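Local atomic coordinates of exocyst complex component EXO70 (Saccharomyces cerevisiae, PDB entry 2B1E), a protein that helps tether secretory vesicles to sites of exocytosis as a subunit of the exocyst complex and plays a role in the assembly of that complex. Residues V88-I93 / S124-Y129; K98-Q103 / M110-Y115; G145-L150 / A192-L197; S196-L201 / E207-V212. All blocks are in the same frame, centred on the assembly; numbering follows the deposited sequence.

Interaction 1. Residues V88-I93 / S124-Y129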
loop_
_atom_site.group_PDB
_atom_site.type_symbol
_atom_site.label_atom_id
_atom_site.label_comp_id
_atom_site.label_asym_id
_atom_site.label_seq_id
_atom_site.Cartn_x
_atom_site.Cartn_y
_atom_site.Cartn_z
ATOM N N VAL A 88 -0.673 19.988 -45.469
ATOM C CA VAL A 88 -1.258 21.119 -44.744
ATOM C C VAL A 88 -2.673 20.747 -44.289
ATOM O O VAL A 88 -3.073 20.971 -43.141
ATOM C CB VAL A 88 -1.358 22.387 -45.658
ATOM C CG1 VAL A 88 -2.163 23.477 -44.951
ATOM C CG2 VAL A 88 0.031 22.897 -45.988
ATOM N N TYR A 89 -3.425 20.170 -45.212
ATOM C CA TYR A 89 -4.802 19.758 -44.957
ATOM C C TYR A 89 -4.860 18.682 -43.867
ATOM O O TYR A 89 -5.746 18.697 -43.008
ATOM C CB TYR A 89 -5.412 19.213 -46.251
ATOM C CG TYR A 89 -6.919 19.126 -46.248
ATOM C CD1 TYR A 89 -7.699 20.247 -46.516
ATOM C CD2 TYR A 89 -7.564 17.912 -46.016
ATOM C CE1 TYR A 89 -9.089 20.165 -46.561
ATOM C CE2 TYR A 89 -8.940 17.815 -46.058
ATOM C CZ TYR A 89 -9.701 18.947 -46.335
ATOM O OH TYR A 89 -11.063 18.844 -46.417
ATOM N N PHE A 90 -3.925 17.740 -43.937
ATOM C CA PHE A 90 -3.817 16.642 -42.975
ATOM C C PHE A 90 -3.577 17.206 -41.567
ATOM O O PHE A 90 -4.278 16.868 -40.606
ATOM C CB PHE A 90 -2.642 15.742 -43.387
ATOM C CG PHE A 90 -2.491 14.478 -42.564
ATOM C CD1 PHE A 90 -3.368 13.402 -42.727
ATOM C CD2 PHE A 90 -1.417 14.334 -41.682
ATOM C CE1 PHE A 90 -3.168 12.198 -42.026
ATOM C CE2 PHE A 90 -1.210 13.138 -40.977
ATOM C CZ PHE A 90 -2.089 12.070 -41.153
ATOM N N ILE A 91 -2.575 18.066 -41.464
ATOM C CA ILE A 91 -2.197 18.693 -40.202
ATOM C C ILE A 91 -3.337 19.561 -39.661
ATOM O O ILE A 91 -3.571 19.638 -38.453
ATOM C CB ILE A 91 -0.927 19.558 -40.407
ATOM C CG1 ILE A 91 0.277 18.648 -40.709
ATOM C CG2 ILE A 91 -0.650 20.381 -39.176
ATOM C CD1 ILE A 91 1.540 19.403 -41.147
ATOM N N SER A 92 -4.054 20.214 -40.560
ATOM C CA SER A 92 -5.155 21.055 -40.137
ATOM C C SER A 92 -6.257 20.231 -39.458
ATOM O O SER A 92 -6.754 20.604 -38.396
ATOM C CB SER A 92 -5.725 21.807 -41.340
ATOM O OG SER A 92 -6.827 22.582 -40.941
ATOM N N ILE A 93 -6.642 19.116 -40.072
ATOM C CA ILE A 93 -7.675 18.265 -39.494
ATOM C C ILE A 93 -7.229 17.767 -38.123
ATOM O O ILE A 93 -8.000 17.786 -37.158
ATOM C CB ILE A 93 -7.972 17.048 -40.393
ATOM C CG1 ILE A 93 -8.642 17.509 -41.685
ATOM C CG2 ILE A 93 -8.884 16.067 -39.676
ATOM C CD1 ILE A 93 -8.973 16.381 -42.641
ATOM N N SER A 124 -7.349 8.962 -42.956
ATOM C CA SER A 124 -6.972 7.654 -43.480
ATOM C C SER A 124 -6.654 7.697 -44.960
ATOM O O SER A 124 -5.719 7.033 -45.414
ATOM C CB SER A 124 -8.083 6.626 -43.232
ATOM O OG SER A 124 -8.223 6.363 -41.849
ATOM N N TRP A 125 -7.438 8.466 -45.716
ATOM C CA TRP A 125 -7.219 8.583 -47.147
ATOM C C TRP A 125 -5.858 9.197 -47.443
ATOM O O TRP A 125 -5.190 8.796 -48.387
ATOM C CB TRP A 125 -8.318 9.436 -47.796
ATOM C CG TRP A 125 -8.274 9.439 -49.305
ATOM C CD1 TRP A 125 -7.648 10.348 -50.112
ATOM C CD2 TRP A 125 -8.870 8.474 -50.180
ATOM N NE1 TRP A 125 -7.817 10.007 -51.434
ATOM C CE2 TRP A 125 -8.562 8.861 -51.504
ATOM C CE3 TRP A 125 -9.630 7.316 -49.972
ATOM C CZ2 TRP A 125 -8.990 8.130 -52.622
ATOM C CZ3 TRP A 125 -10.057 6.584 -51.088
ATOM C CH2 TRP A 125 -9.732 6.998 -52.394
ATOM N N ILE A 126 -5.455 10.174 -46.636
ATOM C CA ILE A 126 -4.185 10.845 -46.845
ATOM C C ILE A 126 -3.022 9.947 -46.427
ATOM O O ILE A 126 -1.986 9.915 -47.097
ATOM C CB ILE A 126 -4.167 12.217 -46.116
ATOM C CG1 ILE A 126 -5.167 13.160 -46.798
ATOM C CG2 ILE A 126 -2.757 12.847 -46.173
ATOM C CD1 ILE A 126 -5.387 14.478 -46.059
ATOM N N LEU A 127 -3.196 9.202 -45.340
ATOM C CA LEU A 127 -2.161 8.269 -44.900
ATOM C C LEU A 127 -1.930 7.244 -45.996
ATOM O O LEU A 127 -0.788 6.928 -46.335
ATOM C CB LEU A 127 -2.588 7.541 -43.627
ATOM C CG LEU A 127 -2.423 8.372 -42.361
ATOM C CD1 LEU A 127 -3.248 7.758 -41.254
ATOM C CD2 LEU A 127 -0.938 8.460 -41.986
ATOM N N ASP A 128 -3.024 6.712 -46.538
ATOM C CA ASP A 128 -2.931 5.729 -47.609
ATOM C C ASP A 128 -2.288 6.336 -48.845
ATOM O O ASP A 128 -1.481 5.694 -49.519
ATOM C CB ASP A 128 -4.311 5.177 -47.966
ATOM C CG ASP A 128 -4.789 4.119 -46.977
ATOM O OD1 ASP A 128 -3.980 3.245 -46.590
ATOM O OD2 ASP A 128 -5.975 4.151 -46.601
ATOM N N TYR A 129 -2.645 7.574 -49.153
ATOM C CA TYR A 129 -2.040 8.230 -50.305
ATOM C C TYR A 129 -0.509 8.252 -50.148
ATOM O O TYR A 129 0.234 7.840 -51.044
ATOM C CB TYR A 129 -2.532 9.678 -50.426
ATOM C CG TYR A 129 -1.837 10.425 -51.551
ATOM C CD1 TYR A 129 -2.312 10.361 -52.865
ATOM C CD2 TYR A 129 -0.653 11.136 -51.312
ATOM C CE1 TYR A 129 -1.621 10.984 -53.913
ATOM C CE2 TYR A 129 0.033 11.752 -52.340
ATOM C CZ TYR A 129 -0.452 11.674 -53.635
ATOM O OH TYR A 129 0.255 12.284 -54.638
#
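Phe90 overlaps Ile126 obliquely, with CD1 of Phe90 3.5 Å from the branch methyl CG2 of Ile126. The two side chains slide past each other in opposite directions, one reaching out from helix 66-94 and the other from helix 117-132. Phe90 CG lies opposite the backbone N (chi1 -174°), which swings the ring out from its helix and across the gap; CB and CD1 thereby sit beside Ile126 while the far end, CE1 and CZ, passes on to Leu127. There Phe90 CZ is 3.9 Å from Leu127 CD2, and the two side chains cross at about a right angle. Both aliphatic partners approach this ring obliquely. Tyr89 uses Ile126 differently: the CD2 edge of Tyr89 meets the CD1 methyl of Ile126 at 4.1 Å, near the plane of the ring, while its hydroxyl bonds to Asn34. Ile126 is thus shared: CG2 meets Phe90 alone, while CD1 touches both Phe90 and Tyr89. Nothing polar joins the segments; the contact is apolar packing between helices whose segment axes approach to 10.5 Å and run 142° apart, roughly antiparallel. The backbones come nearest at Phe90 and Ile126. Helix 136-155 closes the layer, with Ile139 against both Phe90 and Leu127 and Ile142 against Phe90, so the three helices form one buried seam in this all-helical rod.

Interaction 2. Residues K98-Q103 / M110-Y115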
loop_
_atom_site.group_PDB
_atom_site.type_symbol
_atom_site.label_atom_id
_atom_site.label_comp_id
_atom_site.label_asym_id
_atom_site.label_seq_id
_atom_site.Cartn_x
_atom_site.Cartn_y
_atom_site.Cartn_z
ATOM N N LYS A 98 -8.402 21.251 -30.126
ATOM C CA LYS A 98 -7.458 22.110 -29.409
ATOM C C LYS A 98 -7.112 21.589 -28.018
ATOM O O LYS A 98 -7.888 20.848 -27.407
ATOM C CB LYS A 98 -8.014 23.535 -29.274
ATOM C CG LYS A 98 -8.630 24.107 -30.540
ATOM C CD LYS A 98 -7.664 24.103 -31.719
ATOM C CE LYS A 98 -8.332 24.708 -32.957
ATOM N NZ LYS A 98 -7.464 24.674 -34.180
ATOM N N PRO A 99 -5.935 21.970 -27.500
ATOM C CA PRO A 99 -5.525 21.526 -26.168
ATOM C C PRO A 99 -6.609 21.912 -25.167
ATOM O O PRO A 99 -7.252 22.954 -25.304
ATOM C CB PRO A 99 -4.225 22.288 -25.936
ATOM C CG PRO A 99 -3.663 22.419 -27.322
ATOM C CD PRO A 99 -4.885 22.795 -28.125
ATOM N N PHE A 100 -6.818 21.075 -24.163
ATOM C CA PHE A 100 -7.842 21.356 -23.175
ATOM C C PHE A 100 -7.442 20.771 -21.839
ATOM O O PHE A 100 -6.629 19.855 -21.780
ATOM C CB PHE A 100 -9.176 20.759 -23.631
ATOM C CG PHE A 100 -9.191 19.258 -23.648
ATOM C CD1 PHE A 100 -9.360 18.535 -22.465
ATOM C CD2 PHE A 100 -9.002 18.566 -24.835
ATOM C CE1 PHE A 100 -9.338 17.147 -22.469
ATOM C CE2 PHE A 100 -8.978 17.174 -24.850
ATOM C CZ PHE A 100 -9.147 16.463 -23.667
ATOM N N ASP A 101 -8.011 21.312 -20.767
ATOM C CA ASP A 101 -7.721 20.822 -19.429
ATOM C C ASP A 101 -8.596 19.592 -19.198
ATOM O O ASP A 101 -9.818 19.696 -19.108
ATOM C CB ASP A 101 -8.037 21.898 -18.387
ATOM C CG ASP A 101 -7.665 21.467 -16.986
ATOM O OD1 ASP A 101 -8.022 20.334 -16.605
ATOM O OD2 ASP A 101 -7.020 22.256 -16.265
ATOM N N PRO A 102 -7.976 18.406 -19.108
ATOM C CA PRO A 102 -8.687 17.138 -18.893
ATOM C C PRO A 102 -9.510 17.120 -17.602
ATOM O O PRO A 102 -10.581 16.515 -17.547
ATOM C CB PRO A 102 -7.558 16.107 -18.854
ATOM C CG PRO A 102 -6.444 16.766 -19.633
ATOM C CD PRO A 102 -6.521 18.184 -19.151
ATOM N N GLN A 103 -8.997 17.786 -16.572
ATOM C CA GLN A 103 -9.664 17.845 -15.271
ATOM C C GLN A 103 -11.124 18.264 -15.383
ATOM O O GLN A 103 -11.952 17.850 -14.573
ATOM C CB GLN A 103 -8.924 18.807 -14.340
ATOM C CG GLN A 103 -9.461 18.828 -12.923
ATOM C CD GLN A 103 -9.534 17.439 -12.314
ATOM O OE1 GLN A 103 -10.596 16.819 -12.273
ATOM N NE2 GLN A 103 -8.398 16.940 -11.852
ATOM N N MET A 110 -17.406 13.775 -18.828
ATOM C CA MET A 110 -17.620 13.829 -20.272
ATOM C C MET A 110 -16.392 13.271 -20.987
ATOM O O MET A 110 -15.262 13.472 -20.545
ATOM C CB MET A 110 -17.842 15.265 -20.745
ATOM C CG MET A 110 -19.094 15.935 -20.213
ATOM S SD MET A 110 -19.341 17.519 -21.045
ATOM C CE MET A 110 -17.869 18.417 -20.500
ATOM N N PRO A 111 -16.603 12.555 -22.100
ATOM C CA PRO A 111 -15.490 11.975 -22.864
ATOM C C PRO A 111 -14.626 13.052 -23.509
ATOM O O PRO A 111 -15.087 14.167 -23.746
ATOM C CB PRO A 111 -16.199 11.122 -23.915
ATOM C CG PRO A 111 -17.483 10.744 -23.241
ATOM C CD PRO A 111 -17.893 12.041 -22.586
ATOM N N PHE A 112 -13.375 12.718 -23.796
ATOM C CA PHE A 112 -12.486 13.671 -24.439
ATOM C C PHE A 112 -12.970 13.924 -25.864
ATOM O O PHE A 112 -13.754 13.151 -26.410
ATOM C CB PHE A 112 -11.054 13.133 -24.464
ATOM C CG PHE A 112 -10.424 13.019 -23.105
ATOM C CD1 PHE A 112 -11.033 13.584 -21.986
ATOM C CD2 PHE A 112 -9.201 12.373 -22.946
ATOM C CE1 PHE A 112 -10.432 13.508 -20.732
ATOM C CE2 PHE A 112 -8.593 12.292 -21.695
ATOM C CZ PHE A 112 -9.208 12.861 -20.588
ATOM N N PRO A 113 -12.526 15.024 -26.479
ATOM C CA PRO A 113 -12.968 15.298 -27.850
ATOM C C PRO A 113 -12.394 14.223 -28.763
ATOM O O PRO A 113 -11.370 13.621 -28.443
ATOM C CB PRO A 113 -12.355 16.666 -28.150
ATOM C CG PRO A 113 -12.189 17.283 -26.804
ATOM C CD PRO A 113 -11.725 16.137 -25.950
ATOM N N TYR A 114 -13.051 13.978 -29.891
ATOM C CA TYR A 114 -12.565 12.983 -30.843
ATOM C C TYR A 114 -12.980 13.408 -32.244
ATOM O O TYR A 114 -14.038 14.003 -32.422
ATOM C CB TYR A 114 -13.147 11.605 -30.531
ATOM C CG TYR A 114 -12.432 10.471 -31.236
ATOM C CD1 TYR A 114 -11.109 10.154 -30.928
ATOM C CD2 TYR A 114 -13.081 9.710 -32.205
ATOM C CE1 TYR A 114 -10.450 9.098 -31.567
ATOM C CE2 TYR A 114 -12.438 8.658 -32.851
ATOM C CZ TYR A 114 -11.126 8.356 -32.527
ATOM O OH TYR A 114 -10.501 7.308 -33.153
ATOM N N TYR A 115 -12.142 13.111 -33.235
ATOM C CA TYR A 115 -12.430 13.476 -34.620
ATOM C C TYR A 115 -13.734 12.860 -35.102
ATOM O O TYR A 115 -14.101 11.765 -34.689
ATOM C CB TYR A 115 -11.293 13.016 -35.529
ATOM C CG TYR A 115 -9.945 13.578 -35.134
ATOM C CD1 TYR A 115 -9.674 14.946 -35.258
ATOM C CD2 TYR A 115 -8.942 12.748 -34.636
ATOM C CE1 TYR A 115 -8.430 15.473 -34.895
ATOM C CE2 TYR A 115 -7.694 13.267 -34.271
ATOM C CZ TYR A 115 -7.447 14.625 -34.406
ATOM O OH TYR A 115 -6.206 15.127 -34.084
#
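Phe100 and Phe112 form a T-shaped (edge-to-face) pair that closes the short loop-helix-loop excursion around helix 102-108. The ring centroids are 5.3 Å apart and the planes stand at 63°. CZ at the rim of Phe100 points onto one face of Phe112, offset toward CG rather than over the ring centre. Phe100 CG is lodged between its backbone N and carbonyl carbon (chi1 67°), which turns the ring across the gap between the two loop segments. This is the close-packed part, and Phe190 of helix 180-201 meets both rings. The solvent side is Pro113, which is exposed and approaches the same end of Phe100 obliquely; how closely is doubtful in the model. An alanine at Phe100 would remove the ring edge and is likely to leave that face of Phe112 without the ring edge that now meets it and to open a gap beside it. Beyond the pair, the buried Pro102 adds a lighter touch, Pro102 CB lying 4.0 Å from Phe112 CZ.

Interaction 3. Residues G145-L150 / A192-L197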
loop_
_atom_site.group_PDB
_atom_site.type_symbol
_atom_site.label_atom_id
_atom_site.label_comp_id
_atom_site.label_asym_id
_atom_site.label_seq_id
_atom_site.Cartn_x
_atom_site.Cartn_y
_atom_site.Cartn_z
ATOM N N GLY A 145 3.922 13.347 -34.536
ATOM C CA GLY A 145 4.319 14.646 -34.025
ATOM C C GLY A 145 3.153 15.516 -33.604
ATOM O O GLY A 145 3.180 16.110 -32.531
ATOM N N GLU A 146 2.123 15.588 -34.438
ATOM C CA GLU A 146 0.965 16.413 -34.127
ATOM C C GLU A 146 0.165 15.895 -32.933
ATOM O O GLU A 146 -0.265 16.678 -32.088
ATOM C CB GLU A 146 0.049 16.535 -35.347
ATOM C CG GLU A 146 0.640 17.331 -36.506
ATOM C CD GLU A 146 1.173 18.694 -36.081
ATOM O OE1 GLU A 146 0.404 19.497 -35.509
ATOM O OE2 GLU A 146 2.368 18.963 -36.322
ATOM N N ARG A 147 -0.033 14.584 -32.863
ATOM C CA ARG A 147 -0.782 13.995 -31.765
ATOM C C ARG A 147 -0.078 14.137 -30.420
ATOM O O ARG A 147 -0.692 14.554 -29.440
ATOM C CB ARG A 147 -1.067 12.516 -32.042
ATOM C CG ARG A 147 -2.101 12.269 -33.139
ATOM C CD ARG A 147 -3.450 12.862 -32.754
ATOM N NE ARG A 147 -3.891 12.375 -31.450
ATOM C CZ ARG A 147 -4.930 12.863 -30.778
ATOM N NH1 ARG A 147 -5.646 13.861 -31.285
ATOM N NH2 ARG A 147 -5.249 12.359 -29.597
ATOM N N SER A 148 1.207 13.800 -30.364
ATOM C CA SER A 148 1.923 13.893 -29.099
ATOM C C SER A 148 2.040 15.338 -28.614
ATOM O O SER A 148 2.089 15.588 -27.412
ATOM C CB SER A 148 3.310 13.234 -29.198
ATOM O OG SER A 148 4.106 13.837 -30.194
ATOM N N LYS A 149 2.067 16.294 -29.535
ATOM C CA LYS A 149 2.153 17.689 -29.125
ATOM C C LYS A 149 0.837 18.118 -28.480
ATOM O O LYS A 149 0.831 18.752 -27.425
ATOM C CB LYS A 149 2.477 18.594 -30.320
ATOM C CG LYS A 149 3.906 18.444 -30.829
ATOM C CD LYS A 149 4.296 19.555 -31.801
ATOM C CE LYS A 149 3.440 19.558 -33.067
ATOM N NZ LYS A 149 2.042 20.036 -32.823
ATOM N N LEU A 150 -0.272 17.749 -29.112
ATOM C CA LEU A 150 -1.598 18.087 -28.617
ATOM C C LEU A 150 -1.812 17.520 -27.207
ATOM O O LEU A 150 -2.188 18.245 -26.280
ATOM C CB LEU A 150 -2.659 17.516 -29.556
ATOM C CG LEU A 150 -4.088 18.078 -29.556
ATOM C CD1 LEU A 150 -5.022 17.031 -30.144
ATOM C CD2 LEU A 150 -4.544 18.446 -28.156
ATOM N N ALA A 192 -6.090 5.132 -23.892
ATOM C CA ALA A 192 -7.231 4.412 -24.427
ATOM C C ALA A 192 -7.747 5.008 -25.743
ATOM O O ALA A 192 -8.102 4.268 -26.670
ATOM C CB ALA A 192 -8.344 4.391 -23.393
ATOM N N ASN A 193 -7.778 6.337 -25.819
ATOM C CA ASN A 193 -8.254 7.036 -27.009
ATOM C C ASN A 193 -7.255 7.027 -28.171
ATOM O O ASN A 193 -7.666 7.077 -29.331
ATOM C CB ASN A 193 -8.632 8.481 -26.654
ATOM C CG ASN A 193 -9.828 8.561 -25.707
ATOM O OD1 ASN A 193 -10.101 9.609 -25.119
ATOM N ND2 ASN A 193 -10.548 7.453 -25.563
ATOM N N GLU A 194 -5.953 6.995 -27.878
ATOM C CA GLU A 194 -4.969 6.942 -28.957
ATOM C C GLU A 194 -5.050 5.555 -29.581
ATOM O O GLU A 194 -4.847 5.389 -30.778
ATOM C CB GLU A 194 -3.541 7.186 -28.453
ATOM C CG GLU A 194 -3.112 8.661 -28.357
ATOM C CD GLU A 194 -3.635 9.519 -29.501
ATOM O OE1 GLU A 194 -4.816 9.914 -29.439
ATOM O OE2 GLU A 194 -2.875 9.793 -30.461
ATOM N N LYS A 195 -5.334 4.550 -28.754
ATOM C CA LYS A 195 -5.475 3.185 -29.247
ATOM C C LYS A 195 -6.669 3.116 -30.209
ATOM O O LYS A 195 -6.597 2.463 -31.257
ATOM C CB LYS A 195 -5.695 2.221 -28.081
ATOM C CG LYS A 195 -6.044 0.802 -28.508
ATOM C CD LYS A 195 -4.933 0.148 -29.314
ATOM C CE LYS A 195 -5.309 -1.290 -29.657
ATOM N NZ LYS A 195 -5.771 -2.039 -28.435
ATOM N N SER A 196 -7.763 3.786 -29.855
ATOM C CA SER A 196 -8.947 3.784 -30.715
ATOM C C SER A 196 -8.624 4.515 -32.020
ATOM O O SER A 196 -9.035 4.087 -33.097
ATOM C CB SER A 196 -10.136 4.471 -30.022
ATOM O OG SER A 196 -10.483 3.823 -28.815
ATOM N N LEU A 197 -7.878 5.612 -31.915
ATOM C CA LEU A 197 -7.502 6.401 -33.089
ATOM C C LEU A 197 -6.689 5.586 -34.080
ATOM O O LEU A 197 -7.039 5.506 -35.257
ATOM C CB LEU A 197 -6.695 7.638 -32.681
ATOM C CG LEU A 197 -6.354 8.584 -33.845
ATOM C CD1 LEU A 197 -7.643 9.127 -34.445
ATOM C CD2 LEU A 197 -5.482 9.729 -33.366
#
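Helical segments 145-150 and 192-197 come nearest at Arg147 and Glu194, whose CA atoms are 8.7 Å apart, so long side chains must span the gap. Arg147 and Glu194 do so with a two-pronged salt bridge, their guanidinium and carboxylate planes only 20° apart. Arg147 NE donates to Glu194 OE2 at 2.9 Å with an N-H...O angle of 161°, on the syn side of the carboxylate but tilted 27° out of its plane, and close to the guanidinium plane. Arg147 NH2 to Glu194 OE1 is modelled at 2.5 Å, shorter than usual and more bent, so its exact length is uncertain. Bends at chi2 and chi3 of Arg147 curl its chain to present this NE edge. Leu197 CD2 covers one guanidinium face, 3.6 Å from Arg147 NE. The paired charges are buried, and the two-pronged grip should hold the guanidinium against rotation; Arg147 NH1 is hydrogen-bonded to Tyr115 OH. The pair thus ties helix 136-155 to helix 180-201, with Ile216 of helix 209-233 packing on both Arg147 and Glu194 and Leu213 on Glu194.

Interaction 4. Residues S196-L201 / E207-V212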
loop_
_atom_site.group_PDB
_atom_site.type_symbol
_atom_site.label_atom_id
_atom_site.label_comp_id
_atom_site.label_asym_id
_atom_site.label_seq_id
_atom_site.Cartn_x
_atom_site.Cartn_y
_atom_site.Cartn_z
ATOM N N SER A 196 -7.763 3.786 -29.855
ATOM C CA SER A 196 -8.947 3.784 -30.715
ATOM C C SER A 196 -8.624 4.515 -32.020
ATOM O O SER A 196 -9.035 4.087 -33.097
ATOM C CB SER A 196 -10.136 4.471 -30.022
ATOM O OG SER A 196 -10.483 3.823 -28.815
ATOM N N LEU A 197 -7.878 5.612 -31.915
ATOM C CA LEU A 197 -7.502 6.401 -33.089
ATOM C C LEU A 197 -6.689 5.586 -34.080
ATOM O O LEU A 197 -7.039 5.506 -35.257
ATOM C CB LEU A 197 -6.695 7.638 -32.681
ATOM C CG LEU A 197 -6.354 8.584 -33.845
ATOM C CD1 LEU A 197 -7.643 9.127 -34.445
ATOM C CD2 LEU A 197 -5.482 9.729 -33.366
ATOM N N VAL A 198 -5.598 4.983 -33.613
ATOM C CA VAL A 198 -4.773 4.181 -34.505
ATOM C C VAL A 198 -5.609 3.051 -35.110
ATOM O O VAL A 198 -5.494 2.760 -36.296
ATOM C CB VAL A 198 -3.545 3.582 -33.770
ATOM C CG1 VAL A 198 -2.870 2.542 -34.652
ATOM C CG2 VAL A 198 -2.552 4.692 -33.433
ATOM N N ASP A 199 -6.442 2.412 -34.297
ATOM C CA ASP A 199 -7.287 1.337 -34.805
ATOM C C ASP A 199 -8.258 1.893 -35.844
ATOM O O ASP A 199 -8.583 1.218 -36.819
ATOM C CB ASP A 199 -8.080 0.678 -33.673
ATOM C CG ASP A 199 -7.233 -0.269 -32.842
ATOM O OD1 ASP A 199 -6.074 -0.529 -33.235
ATOM O OD2 ASP A 199 -7.730 -0.754 -31.805
ATOM N N ASP A 200 -8.724 3.124 -35.632
ATOM C CA ASP A 200 -9.660 3.735 -36.573
ATOM C C ASP A 200 -8.979 4.177 -37.867
ATOM O O ASP A 200 -9.562 4.096 -38.946
ATOM C CB ASP A 200 -10.348 4.972 -35.957
ATOM C CG ASP A 200 -11.558 4.621 -35.092
ATOM O OD1 ASP A 200 -12.042 3.468 -35.137
ATOM O OD2 ASP A 200 -12.039 5.524 -34.372
ATOM N N LEU A 201 -7.741 4.632 -37.755
ATOM C CA LEU A 201 -7.011 5.156 -38.906
ATOM C C LEU A 201 -6.398 4.171 -39.895
ATOM O O LEU A 201 -6.252 4.495 -41.071
ATOM C CB LEU A 201 -5.916 6.107 -38.418
ATOM C CG LEU A 201 -6.375 7.420 -37.766
ATOM C CD1 LEU A 201 -5.164 8.225 -37.329
ATOM C CD2 LEU A 201 -7.210 8.230 -38.767
ATOM N N GLU A 207 0.841 -3.560 -40.089
ATOM C CA GLU A 207 2.054 -3.818 -39.325
ATOM C C GLU A 207 2.580 -2.699 -38.434
ATOM O O GLU A 207 3.036 -2.956 -37.326
ATOM C CB GLU A 207 3.165 -4.270 -40.283
ATOM C CG GLU A 207 4.578 -4.238 -39.709
ATOM C CD GLU A 207 5.304 -2.930 -39.993
ATOM O OE1 GLU A 207 5.628 -2.667 -41.176
ATOM O OE2 GLU A 207 5.548 -2.162 -39.036
ATOM N N SER A 208 2.523 -1.464 -38.915
ATOM C CA SER A 208 3.049 -0.334 -38.160
ATOM C C SER A 208 2.179 0.205 -37.022
ATOM O O SER A 208 2.601 1.111 -36.299
ATOM C CB SER A 208 3.373 0.806 -39.126
ATOM O OG SER A 208 2.227 1.165 -39.873
ATOM N N LYS A 209 0.979 -0.346 -36.853
ATOM C CA LYS A 209 0.077 0.127 -35.808
ATOM C C LYS A 209 0.710 0.227 -34.424
ATOM O O LYS A 209 0.724 1.304 -33.819
ATOM C CB LYS A 209 -1.176 -0.753 -35.740
ATOM C CG LYS A 209 -2.152 -0.523 -36.879
ATOM C CD LYS A 209 -3.310 -1.518 -36.841
ATOM C CE LYS A 209 -4.193 -1.321 -35.630
ATOM N NZ LYS A 209 -5.295 -2.327 -35.589
ATOM N N PRO A 210 1.239 -0.889 -33.892
ATOM C CA PRO A 210 1.841 -0.768 -32.562
ATOM C C PRO A 210 2.998 0.227 -32.512
ATOM O O PRO A 210 3.198 0.895 -31.504
ATOM C CB PRO A 210 2.263 -2.205 -32.231
ATOM C CG PRO A 210 2.423 -2.849 -33.559
ATOM C CD PRO A 210 1.289 -2.281 -34.369
ATOM N N HIS A 211 3.741 0.339 -33.607
ATOM C CA HIS A 211 4.863 1.269 -33.663
ATOM C C HIS A 211 4.364 2.715 -33.560
ATOM O O HIS A 211 4.891 3.510 -32.783
ATOM C CB HIS A 211 5.646 1.060 -34.962
ATOM C CG HIS A 211 6.808 1.990 -35.129
ATOM N ND1 HIS A 211 7.819 2.096 -34.198
ATOM C CD2 HIS A 211 7.128 2.843 -36.130
ATOM C CE1 HIS A 211 8.712 2.975 -34.617
ATOM N NE2 HIS A 211 8.316 3.443 -35.788
ATOM N N VAL A 212 3.336 3.039 -34.339
ATOM C CA VAL A 212 2.752 4.374 -34.342
ATOM C C VAL A 212 2.272 4.729 -32.942
ATOM O O VAL A 212 2.634 5.772 -32.401
ATOM C CB VAL A 212 1.554 4.463 -35.331
ATOM C CG1 VAL A 212 0.855 5.801 -35.202
ATOM C CG2 VAL A 212 2.044 4.282 -36.762
HETATM O O HOH W 1 -7.100 -0.993 -37.266
#
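Lys209 spans the contact with its whole length, the aliphatic part of its chain beside Val198 and its ammonium end at Asp199. Near the backbone its CB and CG lie against Val198; Lys209 CG is 3.9 Å from Val198 CG1, the two side chains meeting at a slant. The lysine then bends at chi3 (66°), and this turn carries NZ toward the flank of helix 180-201. There the Asp199 and Lys209 side chains cross at about a right angle. Asp199 leaves its helix pointing away from the opposing segment, but its carboxylate turns back, placing Asp199 OD1 3.1 Å from Lys209 NZ in a salt bridge whose hydrogen bond is weak. A water accepts from Lys209 NZ at 2.8 Å and also lies within bonding distance of Asp199 O, while Gln204 O, in the turn joining the two helices, is the stronger partner of NZ. On the buried side the two valines meet through methyls, Val198 CG2 lying 4.0 Å from Val212 CG1. A methionine in place of Lys209 would lack the ammonium group and would probably leave Asp199 without this cation and Gln204 O without this donor. The chemistry is therefore graded from apolar to polar: methyls pack on the buried side of the corner between helix 180-201 and helix 209-233, while at NZ the charge is probably shared between Gln204 O, the water and the weak bond to Asp199.

Overall arrangement
The four contacts lie on the same side of the chain's centre, in the N-terminal half of the elongated helical rod. Interaction 1 is farthest out, its centre about 47 Å from the chain centre, and interaction 2 is nested within the loop it closes. Interactions 3 and 4 share Ser196 and Leu197 of helix 180-201, their centres about 10 Å apart. Polar links join the others: Tyr115 OH with Arg147 NH1 (3.1 Å) connects interactions 2 and 3, Tyr114 OH with Asp200 OD2 (2.7 Å) connects 2 and 4, and Ser124 OG with Leu201 O (2.8 Å) connects 1 and 4. Together they connect helices 66-94, 117-132, 136-155, 180-201 and 209-233 in this part of the rod.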